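Local atomic coordinates of extracellular solute-binding protein family 1 (Kribbella flavida, PDB entry 5IXP), a protein that probably binds a solute outside the cell and delivers it to an ABC transporter, as in related periplasmic-binding-protein-like proteins. Residues P115-D123 / G255-P264; N160-L169 / T229-C237. All coordinates share one frame; numbering follows the deposited sequence. Where two conformers were deposited one is given.

Contact 1 (P115-D123 / G255-P264); sequences PEAICYRRD and GKWDVADVFP
Lys-256 lies beside Arg-121 and Asp-123 where strand 257-260 joins the end of the long strand 108-121 as an antiparallel neighbour, in the mixed sheet of this periplasmic-binding-protein fold. The Lys-256 carbonyl receives Arg-122 N (N to O, 2.8 Å) at the start of helix 122-127. The extended aliphatic chain of Lys-256 passes the Asp-123 carboxylate, CD 3.4 Å from OD2, and its amine goes on to the Phe-252 carbonyl. Trp-257 offers a broad face to Arg-121, whose CD stands 3.8 Å from the centroid of the five-membered ring. Bends at chi2 (-82°) and chi3 (-60°) fold the arginine over the indole and turn its guanidinium back to Asp-123, which it grips side-on: NE to OD1 and NH2 to OD2, both on syn lone pairs. Arg-121 NH2 also forms a salt bridge to Asp-230 OD1. A leucine here would probably leave the carboxylates of Asp-123 and Asp-230 without their shared cation. Asp-258 turns to the sheet's other face, where its CB sits over the Tyr-120 ring and its OD2 takes Arg-122 NH1 in a salt bridge (2.9 Å); Tyr-120 OH bonds to the Thr-132 carbonyl. Val-259, paired with Cys-119, packs CG2 on Ala-117 CB (3.5 Å). Small Ala-260 leaves room for the Tyr-120 ring's edge, and its N donates almost straight (176°) to Ile-118 O. After the turn at Asp-261, Phe-263 swings its ring against Glu-116, CE1 3.5 Å from CB, and Pro-264 places its CD 3.7 Å from Ile-118 CD1.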
loop_
_atom_site.group_PDB
_atom_site.type_symbol
_atom_site.label_atom_id
_atom_site.label_comp_id
_atom_site.label_asym_id
_atom_site.label_seq_id
_atom_site.Cartn_x
_atom_site.Cartn_y
_atom_site.Cartn_z
ATOM N N PRO A 115 -1.216 -3.099 5.669
ATOM C CA PRO A 115 -2.476 -3.855 5.734
ATOM C C PRO A 115 -3.618 -2.933 6.130
ATOM O O PRO A 115 -3.465 -2.060 6.986
ATOM C CB PRO A 115 -2.200 -4.914 6.803
ATOM C CG PRO A 115 -1.221 -4.244 7.721
ATOM C CD PRO A 115 -0.313 -3.442 6.785
ATOM N N GLU A 116 -4.764 -3.108 5.478
ATOM C CA GLU A 116 -5.824 -2.115 5.529
ATOM C C GLU A 116 -7.000 -2.555 6.385
ATOM O O GLU A 116 -7.438 -3.709 6.323
ATOM C CB GLU A 116 -6.327 -1.793 4.129
ATOM C CG GLU A 116 -5.267 -1.092 3.279
ATOM C CD GLU A 116 -5.768 -0.805 1.901
ATOM O OE1 GLU A 116 -5.848 -1.745 1.088
ATOM O OE2 GLU A 116 -6.093 0.363 1.637
ATOM N N ALA A 117 -7.528 -1.607 7.148
ATOM C CA ALA A 117 -8.779 -1.761 7.873
ATOM C C ALA A 117 -9.748 -0.695 7.365
ATOM O O ALA A 117 -9.467 0.005 6.391
ATOM C CB ALA A 117 -8.539 -1.658 9.380
ATOM N N ILE A 118 -10.900 -0.572 8.019
ATOM C CA ILE A 118 -11.788 0.565 7.795
ATOM C C ILE A 118 -11.748 1.439 9.037
ATOM O O ILE A 118 -12.142 1.001 10.125
ATOM C CB ILE A 118 -13.233 0.141 7.479
ATOM C CG1 ILE A 118 -13.310 -0.706 6.195
ATOM C CG2 ILE A 118 -14.105 1.379 7.337
ATOM C CD1 ILE A 118 -12.831 0.014 4.916
ATOM N N CYS A 119 -11.236 2.653 8.899
ATOM C CA CYS A 119 -11.411 3.603 9.982
ATOM C C CYS A 119 -12.712 4.362 9.763
ATOM O O CYS A 119 -13.242 4.440 8.650
ATOM C CB CYS A 119 -10.225 4.566 10.093
ATOM S SG CYS A 119 -9.859 5.535 8.618
ATOM N N TYR A 120 -13.248 4.897 10.849
ATOM C CA TYR A 120 -14.566 5.524 10.765
ATOM C C TYR A 120 -14.770 6.562 11.859
ATOM O O TYR A 120 -14.154 6.515 12.928
ATOM C CB TYR A 120 -15.699 4.482 10.820
ATOM C CG TYR A 120 -15.766 3.703 12.120
ATOM C CD1 TYR A 120 -14.938 2.604 12.340
ATOM C CD2 TYR A 120 -16.667 4.060 13.123
ATOM C CE1 TYR A 120 -14.996 1.888 13.528
ATOM C CE2 TYR A 120 -16.736 3.349 14.317
ATOM C CZ TYR A 120 -15.893 2.262 14.513
ATOM O OH TYR A 120 -15.944 1.548 15.690
ATOM N N ARG A 121 -15.675 7.494 11.567
ATOM C CA ARG A 121 -16.033 8.576 12.479
ATOM C C ARG A 121 -17.147 8.084 13.396
ATOM O O ARG A 121 -18.318 8.041 13.003
ATOM C CB ARG A 121 -16.450 9.808 11.686
ATOM C CG ARG A 121 -15.272 10.557 11.043
ATOM C CD ARG A 121 -14.593 11.483 12.065
ATOM N NE ARG A 121 -15.538 12.472 12.582
ATOM C CZ ARG A 121 -15.770 13.658 12.022
ATOM N NH1 ARG A 121 -15.116 14.026 10.921
ATOM N NH2 ARG A 121 -16.652 14.481 12.568
ATOM N N ARG A 122 -16.796 7.736 14.635
ATOM C CA ARG A 122 -17.806 7.194 15.543
ATOM C C ARG A 122 -18.842 8.237 15.950
ATOM O O ARG A 122 -19.981 7.872 16.266
ATOM C CB ARG A 122 -17.147 6.579 16.780
ATOM C CG ARG A 122 -16.072 7.415 17.441
ATOM C CD ARG A 122 -15.337 6.589 18.501
ATOM N NE ARG A 122 -16.234 6.170 19.575
ATOM C CZ ARG A 122 -16.682 4.929 19.766
ATOM N NH1 ARG A 122 -16.311 3.929 18.964
ATOM N NH2 ARG A 122 -17.504 4.689 20.787
ATOM N N ASP A 123 -18.484 9.526 15.945
ATOM C CA ASP A 123 -19.477 10.556 16.243
ATOM C C ASP A 123 -20.505 10.668 15.126
ATOM O O ASP A 123 -21.711 10.756 15.389
ATOM C CB ASP A 123 -18.793 11.906 16.480
ATOM C CG ASP A 123 -18.001 12.385 15.278
ATOM O OD1 ASP A 123 -17.376 11.545 14.606
ATOM O OD2 ASP A 123 -18.001 13.609 15.004
ATOM N N GLY A 255 -11.487 11.950 20.078
ATOM C CA GLY A 255 -12.726 11.304 20.456
ATOM C C GLY A 255 -13.647 10.947 19.313
ATOM O O GLY A 255 -14.745 10.433 19.563
ATOM N N LYS A 256 -13.244 11.182 18.065
ATOM C CA LYS A 256 -14.154 10.994 16.943
ATOM C C LYS A 256 -13.809 9.823 16.034
ATOM O O LYS A 256 -14.662 9.424 15.235
ATOM C CB LYS A 256 -14.224 12.269 16.094
ATOM C CG LYS A 256 -14.870 13.437 16.813
ATOM C CD LYS A 256 -14.925 14.680 15.943
ATOM C CE LYS A 256 -15.549 15.844 16.702
ATOM N NZ LYS A 256 -15.332 17.125 15.975
ATOM N N TRP A 257 -12.603 9.259 16.128
ATOM C CA TRP A 257 -12.170 8.217 15.205
ATOM C C TRP A 257 -12.021 6.869 15.903
ATOM O O TRP A 257 -11.682 6.788 17.090
ATOM C CB TRP A 257 -10.839 8.585 14.536
ATOM C CG TRP A 257 -10.944 9.558 13.395
ATOM C CD1 TRP A 257 -10.691 10.902 13.431
ATOM C CD2 TRP A 257 -11.308 9.254 12.042
ATOM N NE1 TRP A 257 -10.882 11.454 12.178
ATOM C CE2 TRP A 257 -11.258 10.463 11.311
ATOM C CE3 TRP A 257 -11.676 8.075 11.377
ATOM C CZ2 TRP A 257 -11.563 10.526 9.953
ATOM C CZ3 TRP A 257 -11.979 8.139 10.035
ATOM C CH2 TRP A 257 -11.918 9.359 9.332
ATOM N N ASP A 258 -12.291 5.808 15.145
ATOM C CA ASP A 258 -12.057 4.439 15.581
ATOM C C ASP A 258 -11.634 3.637 14.358
ATOM O O ASP A 258 -11.645 4.135 13.228
ATOM C CB ASP A 258 -13.302 3.827 16.241
ATOM C CG ASP A 258 -12.958 2.828 17.347
ATOM O OD1 ASP A 258 -11.907 2.140 17.252
ATOM O OD2 ASP A 258 -13.745 2.739 18.318
ATOM N N VAL A 259 -11.256 2.387 14.579
ATOM C CA VAL A 259 -10.905 1.522 13.463
ATOM C C VAL A 259 -11.524 0.156 13.699
ATOM O O VAL A 259 -11.497 -0.375 14.814
ATOM C CB VAL A 259 -9.377 1.438 13.254
ATOM C CG1 VAL A 259 -8.693 0.942 14.496
ATOM C CG2 VAL A 259 -9.051 0.553 12.064
ATOM N N ALA A 260 -12.120 -0.384 12.643
ATOM C CA ALA A 260 -12.825 -1.656 12.662
ATOM C C ALA A 260 -11.957 -2.740 12.031
ATOM O O ALA A 260 -11.315 -2.514 11.003
ATOM C CB ALA A 260 -14.160 -1.548 11.920
ATOM N N ASP A 261 -11.952 -3.923 12.651
ATOM C CA ASP A 261 -11.119 -5.041 12.212
ATOM C C ASP A 261 -11.823 -5.769 11.068
ATOM O O ASP A 261 -12.373 -6.863 11.221
ATOM C CB ASP A 261 -10.851 -5.974 13.386
ATOM C CG ASP A 261 -9.868 -7.093 13.052
ATOM O OD1 ASP A 261 -9.383 -7.181 11.902
ATOM O OD2 ASP A 261 -9.588 -7.903 13.953
ATOM N N VAL A 262 -11.797 -5.133 9.895
ATOM C CA VAL A 262 -12.546 -5.616 8.739
ATOM C C VAL A 262 -11.972 -4.936 7.513
ATOM O O VAL A 262 -11.407 -3.840 7.603
ATOM C CB VAL A 262 -14.065 -5.325 8.883
ATOM C CG1 VAL A 262 -14.329 -3.824 8.776
ATOM C CG2 VAL A 262 -14.881 -6.068 7.823
ATOM N N PHE A 263 -12.111 -5.592 6.360
ATOM C CA PHE A 263 -11.866 -4.902 5.113
ATOM C C PHE A 263 -12.831 -5.514 4.105
ATOM O O PHE A 263 -12.874 -6.749 3.978
ATOM C CB PHE A 263 -10.423 -5.010 4.606
ATOM C CG PHE A 263 -10.093 -3.990 3.560
ATOM C CD1 PHE A 263 -9.942 -2.651 3.912
ATOM C CD2 PHE A 263 -9.956 -4.351 2.231
ATOM C CE1 PHE A 263 -9.648 -1.692 2.960
ATOM C CE2 PHE A 263 -9.661 -3.388 1.263
ATOM C CZ PHE A 263 -9.508 -2.060 1.634
ATOM N N PRO A 264 -13.618 -4.704 3.404
ATOM C CA PRO A 264 -14.586 -5.264 2.456
ATOM C C PRO A 264 -13.878 -6.121 1.418
ATOM O O PRO A 264 -12.860 -5.720 0.849
ATOM C CB PRO A 264 -15.234 -4.021 1.829
ATOM C CG PRO A 264 -14.990 -2.917 2.820
ATOM C CD PRO A 264 -13.634 -3.233 3.409
#

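Contact 2 (N160-L169 / T229-C237)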
loop_
_atom_site.group_PDB
_atom_site.type_symbol
_atom_site.label_atom_id
_atom_site.label_comp_id
_atom_site.label_asym_id
_atom_site.label_seq_id
_atom_site.Cartn_x
_atom_site.Cartn_y
_atom_site.Cartn_z
ATOM N N ASN A 160 -25.218 16.480 5.049
ATOM C CA ASN A 160 -24.021 17.308 4.974
ATOM C C ASN A 160 -22.729 16.520 5.139
ATOM O O ASN A 160 -21.666 17.131 5.288
ATOM C CB ASN A 160 -24.078 18.413 6.023
ATOM C CG ASN A 160 -25.136 19.434 5.719
ATOM O OD1 ASN A 160 -25.526 19.614 4.564
ATOM N ND2 ASN A 160 -25.617 20.110 6.755
ATOM N N SER A 161 -22.782 15.192 5.112
ATOM C CA SER A 161 -21.571 14.381 5.161
ATOM C C SER A 161 -21.563 13.390 4.008
ATOM O O SER A 161 -22.616 12.985 3.509
ATOM C CB SER A 161 -21.442 13.616 6.484
ATOM O OG SER A 161 -21.202 14.500 7.561
ATOM N N ALA A 162 -20.365 13.003 3.592
ATOM C CA ALA A 162 -20.192 11.917 2.646
ATOM C C ALA A 162 -19.722 10.666 3.384
ATOM O O ALA A 162 -19.357 10.700 4.563
ATOM C CB ALA A 162 -19.201 12.303 1.546
ATOM N N TRP A 163 -19.726 9.552 2.659
ATOM C CA TRP A 163 -19.340 8.272 3.239
ATOM C C TRP A 163 -17.826 8.081 3.208
ATOM O O TRP A 163 -17.231 7.638 4.201
ATOM C CB TRP A 163 -20.053 7.153 2.478
ATOM C CG TRP A 163 -19.934 5.758 3.041
ATOM C CD1 TRP A 163 -19.540 4.634 2.361
ATOM C CD2 TRP A 163 -20.252 5.326 4.375
ATOM N NE1 TRP A 163 -19.595 3.532 3.189
ATOM C CE2 TRP A 163 -20.033 3.929 4.427
ATOM C CE3 TRP A 163 -20.721 5.977 5.524
ATOM C CZ2 TRP A 163 -20.246 3.183 5.586
ATOM C CZ3 TRP A 163 -20.932 5.226 6.676
ATOM C CH2 TRP A 163 -20.699 3.848 6.693
ATOM N N PHE A 164 -17.186 8.416 2.087
ATOM C CA PHE A 164 -15.746 8.257 1.940
ATOM C C PHE A 164 -15.175 9.495 1.257
ATOM O O PHE A 164 -15.912 10.328 0.722
ATOM C CB PHE A 164 -15.398 6.985 1.151
ATOM C CG PHE A 164 -16.120 6.856 -0.166
ATOM C CD1 PHE A 164 -15.704 7.586 -1.280
ATOM C CD2 PHE A 164 -17.194 5.974 -0.303
ATOM C CE1 PHE A 164 -16.361 7.461 -2.502
ATOM C CE2 PHE A 164 -17.853 5.838 -1.520
ATOM C CZ PHE A 164 -17.437 6.580 -2.624
ATOM N N ASP A 165 -13.837 9.595 1.250
ATOM C CA ASP A 165 -13.205 10.835 0.811
ATOM C C ASP A 165 -13.196 10.991 -0.713
ATOM O O ASP A 165 -13.457 12.087 -1.211
ATOM C CB ASP A 165 -11.786 10.950 1.386
ATOM C CG ASP A 165 -10.888 9.774 1.015
ATOM O OD1 ASP A 165 -11.390 8.650 0.814
ATOM O OD2 ASP A 165 -9.664 9.975 0.941
ATOM N N SER A 166 -12.889 9.941 -1.483
ATOM C CA SER A 166 -12.871 10.100 -2.938
ATOM C C SER A 166 -13.177 8.782 -3.633
ATOM O O SER A 166 -12.923 7.697 -3.097
ATOM C CB SER A 166 -11.524 10.651 -3.457
ATOM O OG SER A 166 -10.459 9.704 -3.360
ATOM N N ALA A 167 -13.732 8.893 -4.844
ATOM C CA ALA A 167 -13.955 7.713 -5.671
ATOM C C ALA A 167 -12.639 7.020 -6.007
ATOM O O ALA A 167 -12.574 5.786 -6.045
ATOM C CB ALA A 167 -14.697 8.103 -6.955
ATOM N N VAL A 168 -11.581 7.796 -6.256
ATOM C CA VAL A 168 -10.316 7.205 -6.695
ATOM C C VAL A 168 -9.737 6.297 -5.615
ATOM O O VAL A 168 -9.308 5.173 -5.898
ATOM C CB VAL A 168 -9.317 8.302 -7.113
ATOM C CG1 VAL A 168 -7.899 7.733 -7.222
ATOM C CG2 VAL A 168 -9.726 8.894 -8.453
ATOM N N LEU A 169 -9.713 6.755 -4.359
ATOM C CA LEU A 169 -9.147 5.881 -3.326
ATOM C C LEU A 169 -10.006 4.637 -3.113
ATOM O O LEU A 169 -9.471 3.560 -2.823
ATOM C CB LEU A 169 -8.942 6.629 -2.007
ATOM C CG LEU A 169 -7.762 7.613 -1.958
ATOM C CD1 LEU A 169 -7.439 8.020 -0.519
ATOM C CD2 LEU A 169 -6.527 7.038 -2.637
ATOM N N THR A 229 -13.458 18.780 9.458
ATOM C CA THR A 229 -14.865 18.985 9.138
ATOM C C THR A 229 -15.574 17.636 9.199
ATOM O O THR A 229 -14.953 16.591 9.430
ATOM C CB THR A 229 -15.060 19.576 7.736
ATOM O OG1 THR A 229 -14.807 18.551 6.762
ATOM C CG2 THR A 229 -14.117 20.758 7.488
ATOM N N ASP A 230 -16.887 17.655 8.950
ATOM C CA ASP A 230 -17.672 16.431 8.849
ATOM C C ASP A 230 -17.763 15.909 7.417
ATOM O O ASP A 230 -18.737 15.228 7.079
ATOM C CB ASP A 230 -19.075 16.662 9.419
ATOM C CG ASP A 230 -19.057 17.018 10.896
ATOM O OD1 ASP A 230 -18.014 16.797 11.555
ATOM O OD2 ASP A 230 -20.092 17.513 11.398
ATOM N N ALA A 231 -16.762 16.191 6.574
ATOM C CA ALA A 231 -16.890 15.938 5.138
ATOM C C ALA A 231 -17.056 14.452 4.811
ATOM O O ALA A 231 -17.809 14.105 3.891
ATOM C CB ALA A 231 -15.687 16.504 4.390
ATOM N N PHE A 232 -16.346 13.562 5.510
ATOM C CA PHE A 232 -16.481 12.136 5.207
ATOM C C PHE A 232 -16.356 11.302 6.478
ATOM O O PHE A 232 -15.673 11.691 7.430
ATOM C CB PHE A 232 -15.456 11.662 4.156
ATOM C CG PHE A 232 -14.037 12.043 4.469
ATOM C CD1 PHE A 232 -13.231 11.213 5.232
ATOM C CD2 PHE A 232 -13.501 13.231 3.985
ATOM C CE1 PHE A 232 -11.907 11.569 5.514
ATOM C CE2 PHE A 232 -12.185 13.593 4.270
ATOM C CZ PHE A 232 -11.389 12.757 5.036
ATOM N N ALA A 233 -17.007 10.129 6.468
ATOM C CA ALA A 233 -17.170 9.322 7.672
ATOM C C ALA A 233 -16.323 8.056 7.718
ATOM O O ALA A 233 -16.187 7.479 8.805
ATOM C CB ALA A 233 -18.644 8.916 7.854
ATOM N N THR A 234 -15.781 7.586 6.588
ATOM C CA THR A 234 -14.950 6.383 6.570
ATOM C C THR A 234 -13.772 6.567 5.619
ATOM O O THR A 234 -13.794 7.414 4.721
ATOM C CB THR A 234 -15.711 5.127 6.120
ATOM O OG1 THR A 234 -15.986 5.222 4.712
ATOM C CG2 THR A 234 -17.031 4.946 6.886
HETATM N N MSE A 235 -12.744 5.745 5.824
HETATM C CA MSE A 235 -11.643 5.594 4.864
HETATM C C MSE A 235 -11.120 4.163 4.851
HETATM O O MSE A 235 -11.059 3.519 5.904
HETATM C CB MSE A 235 -10.464 6.525 5.188
HETATM C CG MSE A 235 -10.633 7.986 4.829
HETATM SE SE MSE A 235 -8.847 8.787 4.859
HETATM C CE MSE A 235 -8.162 7.974 3.184
ATOM N N ALA A 236 -10.732 3.674 3.670
ATOM C CA ALA A 236 -9.897 2.486 3.601
ATOM C C ALA A 236 -8.521 2.863 4.127
ATOM O O ALA A 236 -7.923 3.848 3.683
ATOM C CB ALA A 236 -9.813 1.956 2.170
ATOM N N CYS A 237 -8.022 2.089 5.081
ATOM C CA CYS A 237 -7.061 2.601 6.052
ATOM C C CYS A 237 -5.909 1.633 6.294
ATOM O O CYS A 237 -6.009 0.748 7.146
ATOM C CB CYS A 237 -7.800 2.876 7.362
ATOM S SG CYS A 237 -6.995 3.808 8.622
HETATM O O HOH W 1 -10.874 5.771 1.381
#
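From Ser-161 to Trp-163 the chain runs parallel to Ala-231 through Ala-233, with Ala-162 N donating to Ala-231 O (2.8 Å) and Ala-162 O receiving a weak bond from Ala-233 N, before corners at Trp-163 and Ala-233 turn both backbones. Ser-161, small and polar, spends its hydroxyl on the Asp-230 carbonyl, OG to O 2.6 Å, in the carbonyl plane. Thr-234 uses both branches: OG1 donates to Trp-163 O (2.8 Å) from above the carbonyl plane and also hydrogen-bonds Tyr-147 OH, while CG2, anti to its carbonyl carbon, rests over the six-membered ring of Trp-163, 3.7 Å from the centroid. Likewise Asp-165 lays CB over the centre of the Phe-232 ring (3.8 Å). Its OD1 receives a water that accepts from Ala-236 N, and OD2 is held by Trp-223 NE1; the buried Asp-165 N has no partner in the model. The flexible selenomethionine Met-235 brings CE against OD2 of Asp-165 (3.4 Å) and CD1 of Leu-169 (3.8 Å). Helix 144-157 covers Trp-163 and Phe-164 with Phe-154 and Tyr-147, helix 122-127 packs Leu-124 on Ala-233, and helix 356-371 lies against the start of helix 167-175, while strand 232-238 continues into the sheet beside strand 108-121.

In the fold
Both contacts are largely buried, their centres 12 Å apart, and they meet through strand 108-121, which has strands 257-260 and 232-238 among its neighbours. Ala-117 N to Cys-237 O and Arg-121 N to Ala-233 O, each 2.8 Å, are probable hydrogen bonds joining them. A disulfide between Cys-119 and Cys-237 is seen for this protein, but in this conformer Cys-119 SG and Cys-237 SG lie 3.3 Å apart, beyond bonding length. Contact 1 is regular antiparallel sheet, with ion pairs gathered at its partly exposed helical end. Contact 2 has a short parallel pairing, several of whose bonds are weak, and relies more on hydroxyls, a water and CH-pi packing to join the sheet to a loop leading into helix 167-175.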